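PDB 2F2L: peptidoglycan-recognition protein-LC isoform LCa from Drosophila melanogaster, which activates the imd/Relish pathway of the humoral immune response to Gram-negative peptidoglycan, this chain being the extracellular domain of one isoform of the membrane receptor. Local coordinates for residues L20-S34 with Y93-F106. Residues are numbered along the deposited sequence; the frame is centred on the assembly and turned at random.
Sequences LELPVGLVIALPTNS and YDSQSLSFAYIGSF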
ATOM      1  N   LEU A  20      18.217 -13.924   0.598  1.00 20.81           N
ATOM      2  CA  LEU A  20      18.483 -15.123   1.400  1.00 20.52           C
ATOM      3  C   LEU A  20      19.365 -16.150   0.687  1.00 20.37           C
ATOM      4  O   LEU A  20      19.252 -16.339  -0.527  1.00 19.88           O
ATOM      5  CB  LEU A  20      17.172 -15.820   1.723  1.00 20.32           C
ATOM      6  CG  LEU A  20      16.266 -15.199   2.764  1.00 20.47           C
ATOM      7  CD1 LEU A  20      14.927 -15.932   2.725  1.00 20.13           C
ATOM      8  CD2 LEU A  20      16.912 -15.298   4.129  1.00 19.43           C
ATOM      9  N   GLU A  21      20.217 -16.834   1.452  1.00 20.42           N
ATOM     10  CA  GLU A  21      20.812 -18.091   0.999  1.00 20.62           C
ATOM     11  C   GLU A  21      19.735 -19.169   1.105  1.00 20.41           C
ATOM     12  O   GLU A  21      19.202 -19.417   2.194  1.00 20.72           O
ATOM     13  CB  GLU A  21      22.009 -18.495   1.859  1.00 21.19           C
ATOM     14  CG  GLU A  21      23.115 -17.459   1.955  1.00 23.24           C
ATOM     15  CD  GLU A  21      23.766 -17.164   0.620  1.00 25.95           C
ATOM     16  OE1 GLU A  21      23.992 -18.123  -0.152  1.00 26.76           O
ATOM     17  OE2 GLU A  21      24.061 -15.973   0.355  1.00 27.82           O
ATOM     18  N   LEU A  22      19.408 -19.801  -0.012  1.00 19.94           N
ATOM     19  CA  LEU A  22      18.332 -20.793  -0.046  1.00 19.99           C
ATOM     20  C   LEU A  22      18.900 -22.205  -0.236  1.00 19.80           C
ATOM     21  O   LEU A  22      19.977 -22.358  -0.770  1.00 18.50           O
ATOM     22  CB  LEU A  22      17.353 -20.472  -1.180  1.00 19.75           C
ATOM     23  CG  LEU A  22      16.690 -19.091  -1.143  1.00 19.34           C
ATOM     24  CD1 LEU A  22      15.977 -18.820  -2.452  1.00 19.02           C
ATOM     25  CD2 LEU A  22      15.718 -18.954   0.027  1.00 19.89           C
ATOM     26  N   PRO A  23      18.155 -23.241   0.184  1.00 20.28           N
ATOM     27  CA  PRO A  23      16.872 -23.184   0.872  1.00 20.43           C
ATOM     28  C   PRO A  23      17.064 -22.875   2.342  1.00 20.27           C
ATOM     29  O   PRO A  23      18.151 -23.123   2.874  1.00 20.84           O
ATOM     30  CB  PRO A  23      16.322 -24.608   0.697  1.00 20.52           C
ATOM     31  CG  PRO A  23      17.522 -25.457   0.653  1.00 20.70           C
ATOM     32  CD  PRO A  23      18.588 -24.631  -0.040  1.00 20.55           C
ATOM     33  N   VAL A  24      16.031 -22.338   2.990  1.00 19.96           N
ATOM     34  CA  VAL A  24      16.060 -22.143   4.448  1.00 19.68           C
ATOM     35  C   VAL A  24      15.622 -23.410   5.176  1.00 19.70           C
ATOM     36  O   VAL A  24      14.793 -24.185   4.671  1.00 19.38           O
ATOM     37  CB  VAL A  24      15.195 -20.921   4.934  1.00 19.85           C
ATOM     38  CG1 VAL A  24      15.649 -19.625   4.246  1.00 20.29           C
ATOM     39  CG2 VAL A  24      13.702 -21.150   4.761  1.00 19.85           C
ATOM     40  N   GLY A  25      16.173 -23.613   6.367  1.00 19.55           N
ATOM     41  CA  GLY A  25      15.798 -24.749   7.212  1.00 19.38           C
ATOM     42  C   GLY A  25      14.788 -24.372   8.281  1.00 19.18           C
ATOM     43  O   GLY A  25      14.349 -25.218   9.066  1.00 18.12           O
ATOM     44  N   LEU A  26      14.401 -23.101   8.296  1.00 18.90           N
ATOM     45  CA  LEU A  26      13.564 -22.566   9.366  1.00 19.02           C
ATOM     46  C   LEU A  26      12.477 -21.623   8.838  1.00 18.87           C
ATOM     47  O   LEU A  26      12.759 -20.695   8.073  1.00 19.10           O
ATOM     48  CB  LEU A  26      14.445 -21.826  10.361  1.00 19.03           C
ATOM     49  CG  LEU A  26      13.767 -21.224  11.592  1.00 19.25           C
ATOM     50  CD1 LEU A  26      13.175 -22.307  12.457  1.00 20.00           C
ATOM     51  CD2 LEU A  26      14.779 -20.406  12.379  1.00 20.47           C
ATOM     52  N   VAL A  27      11.244 -21.861   9.261  1.00 18.38           N
ATOM     53  CA  VAL A  27      10.113 -20.988   8.949  1.00 18.32           C
ATOM     54  C   VAL A  27       9.508 -20.537  10.272  1.00 18.40           C
ATOM     55  O   VAL A  27       9.268 -21.370  11.159  1.00 18.30           O
ATOM     56  CB  VAL A  27       9.054 -21.713   8.076  1.00 17.98           C
ATOM     57  CG1 VAL A  27       7.879 -20.785   7.745  1.00 17.92           C
ATOM     58  CG2 VAL A  27       9.695 -22.219   6.813  1.00 19.07           C
ATOM     59  N   ILE A  28       9.278 -19.230  10.421  1.00 18.35           N
ATOM     60  CA  ILE A  28       8.849 -18.643  11.700  1.00 18.05           C
ATOM     61  C   ILE A  28       7.463 -18.016  11.593  1.00 18.67           C
ATOM     62  O   ILE A  28       7.188 -17.206  10.676  1.00 18.54           O
ATOM     63  CB  ILE A  28       9.852 -17.570  12.180  1.00 18.55           C
ATOM     64  CG1 ILE A  28      11.223 -18.206  12.439  1.00 17.40           C
ATOM     65  CG2 ILE A  28       9.375 -16.904  13.464  1.00 18.27           C
ATOM     66  CD1 ILE A  28      12.356 -17.203  12.486  1.00 17.96           C
ATOM     67  N   ALA A  29       6.588 -18.384  12.530  1.00 18.37           N
ATOM     68  CA  ALA A  29       5.239 -17.832  12.569  1.00 18.95           C
ATOM     69  C   ALA A  29       5.174 -16.651  13.536  1.00 18.72           C
ATOM     70  O   ALA A  29       5.819 -16.661  14.582  1.00 19.75           O
ATOM     71  CB  ALA A  29       4.228 -18.899  12.938  1.00 18.56           C
ATOM     72  N   LEU A  30       4.440 -15.618  13.145  1.00 18.69           N
ATOM     73  CA  LEU A  30       4.286 -14.420  13.956  1.00 19.34           C
ATOM     74  C   LEU A  30       2.867 -13.852  13.799  1.00 19.53           C
ATOM     75  O   LEU A  30       2.246 -14.015  12.753  1.00 19.77           O
ATOM     76  CB  LEU A  30       5.288 -13.324  13.557  1.00 19.55           C
ATOM     77  CG  LEU A  30       6.778 -13.627  13.402  1.00 19.92           C
ATOM     78  CD1 LEU A  30       7.133 -13.902  11.953  1.00 20.19           C
ATOM     79  CD2 LEU A  30       7.602 -12.468  13.917  1.00 19.60           C
ATOM     80  N   PRO A  31       2.365 -13.170  14.837  1.00 19.25           N
ATOM     81  CA  PRO A  31       1.135 -12.396  14.694  1.00 19.43           C
ATOM     82  C   PRO A  31       1.447 -10.998  14.148  1.00 19.33           C
ATOM     83  O   PRO A  31       2.548 -10.489  14.362  1.00 19.01           O
ATOM     84  CB  PRO A  31       0.627 -12.315  16.132  1.00 18.90           C
ATOM     85  CG  PRO A  31       1.891 -12.250  16.934  1.00 19.26           C
ATOM     86  CD  PRO A  31       2.907 -13.080  16.198  1.00 19.10           C
ATOM     87  N   THR A  32       0.506 -10.372  13.453  1.00 19.65           N
ATOM     88  CA  THR A  32       0.731  -8.979  13.041  1.00 20.14           C
ATOM     89  C   THR A  32       0.347  -8.018  14.173  1.00 20.42           C
ATOM     90  O   THR A  32       0.766  -6.856  14.183  1.00 19.91           O
ATOM     91  CB  THR A  32      -0.043  -8.609  11.733  1.00 20.04           C
ATOM     92  OG1 THR A  32      -1.448  -8.822  11.915  1.00 20.90           O
ATOM     93  CG2 THR A  32       0.443  -9.425  10.576  1.00 20.65           C
ATOM     94  N   ASN A  33      -0.456  -8.512  15.120  1.00 20.74           N
ATOM     95  CA  ASN A  33      -1.090  -7.689  16.158  1.00 20.44           C
ATOM     96  C   ASN A  33      -1.870  -6.500  15.614  1.00 20.61           C
ATOM     97  O   ASN A  33      -1.999  -5.471  16.269  1.00 21.13           O
ATOM     98  CB  ASN A  33      -0.056  -7.251  17.209  1.00 20.65           C
ATOM     99  CG  ASN A  33       0.524  -8.428  17.963  1.00 21.69           C
ATOM    100  OD1 ASN A  33      -0.206  -9.355  18.316  1.00 22.36           O
ATOM    101  ND2 ASN A  33       1.842  -8.412  18.200  1.00 21.81           N
ATOM    102  N   SER A  34      -2.412  -6.663  14.413  1.00 21.22           N
ATOM    103  CA  SER A  34      -3.346  -5.729  13.834  1.00 20.98           C
ATOM    104  C   SER A  34      -4.725  -6.356  14.000  1.00 21.36           C
ATOM    105  O   SER A  34      -4.831  -7.535  14.354  1.00 22.02           O
ATOM    106  CB  SER A  34      -3.033  -5.520  12.349  1.00 20.99           C
ATOM    107  OG  SER A  34      -3.277  -6.692  11.584  1.00 20.90           O
ATOM    108  N   TYR A  93      18.822 -14.998  12.901  1.00 19.69           N
ATOM    109  CA  TYR A  93      17.537 -15.597  12.552  1.00 20.16           C
ATOM    110  C   TYR A  93      17.027 -15.138  11.186  1.00 20.09           C
ATOM    111  O   TYR A  93      16.651 -15.969  10.344  1.00 20.36           O
ATOM    112  CB  TYR A  93      16.493 -15.300  13.641  1.00 20.02           C
ATOM    113  CG  TYR A  93      16.677 -16.136  14.893  1.00 20.66           C
ATOM    114  CD1 TYR A  93      16.701 -17.530  14.823  1.00 21.25           C
ATOM    115  CD2 TYR A  93      16.811 -15.544  16.146  1.00 21.50           C
ATOM    116  CE1 TYR A  93      16.859 -18.312  15.961  1.00 20.41           C
ATOM    117  CE2 TYR A  93      16.966 -16.326  17.304  1.00 20.56           C
ATOM    118  CZ  TYR A  93      16.995 -17.710  17.195  1.00 20.68           C
ATOM    119  OH  TYR A  93      17.147 -18.514  18.316  1.00 21.23           O
ATOM    120  N   ASP A  94      17.005 -13.820  10.983  1.00 20.09           N
ATOM    121  CA  ASP A  94      16.440 -13.217   9.769  1.00 20.47           C
ATOM    122  C   ASP A  94      17.164 -13.660   8.501  1.00 20.20           C
ATOM    123  O   ASP A  94      16.527 -13.814   7.459  1.00 21.67           O
ATOM    124  CB  ASP A  94      16.425 -11.678   9.858  1.00 20.45           C
ATOM    125  CG  ASP A  94      15.436 -11.154  10.891  1.00 21.31           C
ATOM    126  OD1 ASP A  94      14.395 -11.823  11.127  1.00 23.53           O
ATOM    127  OD2 ASP A  94      15.689 -10.069  11.475  1.00 18.93           O
ATOM    128  N   SER A  95      18.471 -13.893   8.587  1.00 19.98           N
ATOM    129  CA  SER A  95      19.245 -14.356   7.431  1.00 20.03           C
ATOM    130  C   SER A  95      19.088 -15.871   7.141  1.00 19.87           C
ATOM    131  O   SER A  95      19.577 -16.367   6.124  1.00 19.17           O
ATOM    132  CB  SER A  95      20.723 -14.012   7.612  1.00 19.73           C
ATOM    133  OG  SER A  95      21.311 -14.838   8.607  1.00 20.13           O
ATOM    134  N   GLN A  96      18.423 -16.592   8.041  1.00 19.90           N
ATOM    135  CA  GLN A  96      18.332 -18.054   7.954  1.00 19.86           C
ATOM    136  C   GLN A  96      16.904 -18.578   8.090  1.00 19.41           C
ATOM    137  O   GLN A  96      16.690 -19.735   8.449  1.00 19.01           O
ATOM    138  CB  GLN A  96      19.232 -18.673   9.022  1.00 19.71           C
ATOM    139  CG  GLN A  96      20.680 -18.305   8.831  1.00 20.92           C
ATOM    140  CD  GLN A  96      21.580 -18.943   9.840  1.00 21.40           C
ATOM    141  OE1 GLN A  96      22.184 -19.979   9.561  1.00 25.93           O
ATOM    142  NE2 GLN A  96      21.699 -18.332  11.021  1.00 22.69           N
ATOM    143  N   SER A  97      15.925 -17.741   7.761  1.00 19.07           N
ATOM    144  CA  SER A  97      14.521 -18.130   7.896  1.00 19.07           C
ATOM    145  C   SER A  97      13.637 -17.415   6.890  1.00 19.46           C
ATOM    146  O   SER A  97      14.067 -16.483   6.216  1.00 19.34           O
ATOM    147  CB  SER A  97      14.008 -17.845   9.316  1.00 19.47           C
ATOM    148  OG  SER A  97      14.087 -16.457   9.653  1.00 19.69           O
ATOM    149  N   LEU A  98      12.408 -17.908   6.778  1.00 19.25           N
ATOM    150  CA  LEU A  98      11.315 -17.199   6.150  1.00 18.98           C
ATOM    151  C   LEU A  98      10.289 -16.962   7.237  1.00 18.88           C
ATOM    152  O   LEU A  98      10.167 -17.767   8.179  1.00 18.52           O
ATOM    153  CB  LEU A  98      10.683 -18.042   5.048  1.00 18.96           C
ATOM    154  CG  LEU A  98      11.463 -18.208   3.747  1.00 20.27           C
ATOM    155  CD1 LEU A  98      10.856 -19.349   2.961  1.00 20.27           C
ATOM    156  CD2 LEU A  98      11.491 -16.911   2.894  1.00 21.23           C
ATOM    157  N   SER A  99       9.565 -15.853   7.117  1.00 18.75           N
ATOM    158  CA  SER A  99       8.517 -15.500   8.064  1.00 18.59           C
ATOM    159  C   SER A  99       7.127 -15.526   7.424  1.00 18.43           C
ATOM    160  O   SER A  99       6.937 -15.035   6.303  1.00 18.15           O
ATOM    161  CB  SER A  99       8.768 -14.127   8.677  1.00 18.76           C
ATOM    162  OG  SER A  99       8.896 -13.106   7.701  1.00 18.23           O
ATOM    163  N   PHE A 100       6.183 -16.145   8.135  1.00 18.44           N
ATOM    164  CA  PHE A 100       4.764 -16.119   7.791  1.00 18.90           C
ATOM    165  C   PHE A 100       4.096 -15.332   8.903  1.00 19.10           C
ATOM    166  O   PHE A 100       4.076 -15.778  10.045  1.00 18.89           O
ATOM    167  CB  PHE A 100       4.106 -17.514   7.764  1.00 18.99           C
ATOM    168  CG  PHE A 100       4.620 -18.454   6.702  1.00 19.06           C
ATOM    169  CD1 PHE A 100       5.540 -18.070   5.741  1.00 19.72           C
ATOM    170  CD2 PHE A 100       4.149 -19.761   6.673  1.00 19.40           C
ATOM    171  CE1 PHE A 100       5.975 -18.969   4.773  1.00 19.28           C
ATOM    172  CE2 PHE A 100       4.592 -20.656   5.720  1.00 18.74           C
ATOM    173  CZ  PHE A 100       5.500 -20.266   4.773  1.00 18.56           C
ATOM    174  N   ALA A 101       3.552 -14.166   8.570  1.00 19.70           N
ATOM    175  CA  ALA A 101       2.825 -13.359   9.546  1.00 19.64           C
ATOM    176  C   ALA A 101       1.325 -13.623   9.389  1.00 19.65           C
ATOM    177  O   ALA A 101       0.801 -13.650   8.274  1.00 19.95           O
ATOM    178  CB  ALA A 101       3.113 -11.904   9.348  1.00 19.96           C
ATOM    179  N   TYR A 102       0.644 -13.804  10.514  1.00 19.50           N
ATOM    180  CA  TYR A 102      -0.783 -14.095  10.517  1.00 19.56           C
ATOM    181  C   TYR A 102      -1.499 -12.791  10.831  1.00 19.50           C
ATOM    182  O   TYR A 102      -1.226 -12.156  11.836  1.00 19.29           O
ATOM    183  CB  TYR A 102      -1.079 -15.261  11.500  1.00 19.51           C
ATOM    184  CG  TYR A 102      -0.533 -16.543  10.904  1.00 18.77           C
ATOM    185  CD1 TYR A 102      -1.350 -17.381  10.164  1.00 17.89           C
ATOM    186  CD2 TYR A 102       0.831 -16.832  10.954  1.00 20.12           C
ATOM    187  CE1 TYR A 102      -0.850 -18.530   9.560  1.00 18.65           C
ATOM    188  CE2 TYR A 102       1.351 -17.967  10.340  1.00 18.27           C
ATOM    189  CZ  TYR A 102       0.506 -18.814   9.645  1.00 19.45           C
ATOM    190  OH  TYR A 102       1.021 -19.934   9.018  1.00 18.64           O
ATOM    191  N   ILE A 103      -2.378 -12.367   9.927  1.00 19.63           N
ATOM    192  CA  ILE A 103      -3.039 -11.069  10.076  1.00 19.61           C
ATOM    193  C   ILE A 103      -4.096 -11.141  11.172  1.00 19.65           C
ATOM    194  O   ILE A 103      -5.110 -11.812  11.026  1.00 19.60           O
ATOM    195  CB  ILE A 103      -3.663 -10.571   8.778  1.00 19.48           C
ATOM    196  CG1 ILE A 103      -2.588 -10.482   7.693  1.00 18.68           C
ATOM    197  CG2 ILE A 103      -4.345  -9.207   9.000  1.00 19.66           C
ATOM    198  CD1 ILE A 103      -3.127 -10.293   6.312  1.00 18.85           C
ATOM    199  N   GLY A 104      -3.837 -10.436  12.266  1.00 19.76           N
ATOM    200  CA  GLY A 104      -4.708 -10.470  13.431  1.00 19.91           C
ATOM    201  C   GLY A 104      -3.912 -10.480  14.720  1.00 19.65           C
ATOM    202  O   GLY A 104      -2.707 -10.273  14.725  1.00 19.76           O
ATOM    203  N   SER A 105      -4.615 -10.729  15.816  1.00 20.17           N
ATOM    204  CA  SER A 105      -4.033 -10.860  17.145  1.00 20.58           C
ATOM    205  C   SER A 105      -4.572 -12.177  17.707  1.00 20.46           C
ATOM    206  O   SER A 105      -5.787 -12.394  17.677  1.00 20.18           O
ATOM    207  CB  SER A 105      -4.464  -9.686  18.024  1.00 21.19           C
ATOM    208  OG  SER A 105      -3.723  -9.680  19.242  1.00 24.40           O
ATOM    209  N   PHE A 106      -3.687 -13.057  18.180  1.00 20.07           N
ATOM    210  CA  PHE A 106      -4.078 -14.446  18.463  1.00 20.06           C
ATOM    211  C   PHE A 106      -3.629 -14.956  19.822  1.00 19.83           C
ATOM    212  O   PHE A 106      -3.189 -16.093  19.946  1.00 19.16           O
ATOM    213  CB  PHE A 106      -3.541 -15.373  17.380  1.00 20.09           C
ATOM    214  CG  PHE A 106      -3.883 -14.938  15.999  1.00 20.22           C
ATOM    215  CD1 PHE A 106      -5.085 -15.315  15.417  1.00 20.54           C
ATOM    216  CD2 PHE A 106      -3.008 -14.132  15.276  1.00 19.68           C
ATOM    217  CE1 PHE A 106      -5.408 -14.901  14.130  1.00 21.73           C
ATOM    218  CE2 PHE A 106      -3.321 -13.722  13.996  1.00 20.09           C
ATOM    219  CZ  PHE A 106      -4.520 -14.102  13.416  1.00 20.56           C
TER
HETATM  220  O   HOH W   1      19.439 -18.831   4.586  1.00 34.78           O
HETATM  221  O   HOH W   2      20.907 -15.558   3.972  1.00 37.21           O
HETATM  222  O   HOH W   3      17.940 -21.938   7.727  1.00 32.61           O
HETATM  223  O   HOH W   4      -1.113 -11.943  18.958  1.00 36.98           O
HETATM  224  O   HOH W   5      -2.467  -7.693  20.183  1.00 59.16           O
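Leu26 O accepts from Leu98 N at 3.1 Å and opens a parallel ladder in which Ile28 and Leu30 each bond through both N and O to the strand 98-102. The ladder runs up to Thr32 N, which meets Tyr102 O at 3.0 Å. One step further a side chain takes over: Thr32 OG1, held between its own backbone N and carbonyl carbon (chi1 58°), receives Gly104 N at 2.9 Å in a nearly straight bond and donates to Ser34 OG.

On the face shared by Val27, Ala29, Leu98, Phe100 and Tyr102, the methyl CG1 of Val27 sits over the centre of the Phe100 ring, 3.7 Å from its centroid, in a CH-pi contact. Leu98 CD2 meets Leu20 CD1 at 3.6 Å, while Val24 CG2 reaches the other methyl, CD1. Helix 113-128 covers this layer through Leu122 and Leu123, and its Thr119 bonds the Tyr102 hydroxyl.

On the opposite face, where Ile28 and Leu30 point, Ile28 CD1 lies 3.4 Å from Ser97 OG, whose hydroxyl donates to Tyr93 O from above the carbonyl plane and also bonds His87. Leu30 CD1 packs on Ser99 CB, and helix 141-144 touches Ile28 and Leu30.

Near Leu20, two waters join Glu21 to Ser95 O; a third links Gly25 N with Gln96 O. These adjacent parallel strands of the amidase-like PGRP sheet are thus joined by main-chain bonds between an apolar layer under helix 113-128 and a mixed face where serines meet Ile28 and Leu30, with water and hydroxyl bridges taking over where the ladder stops.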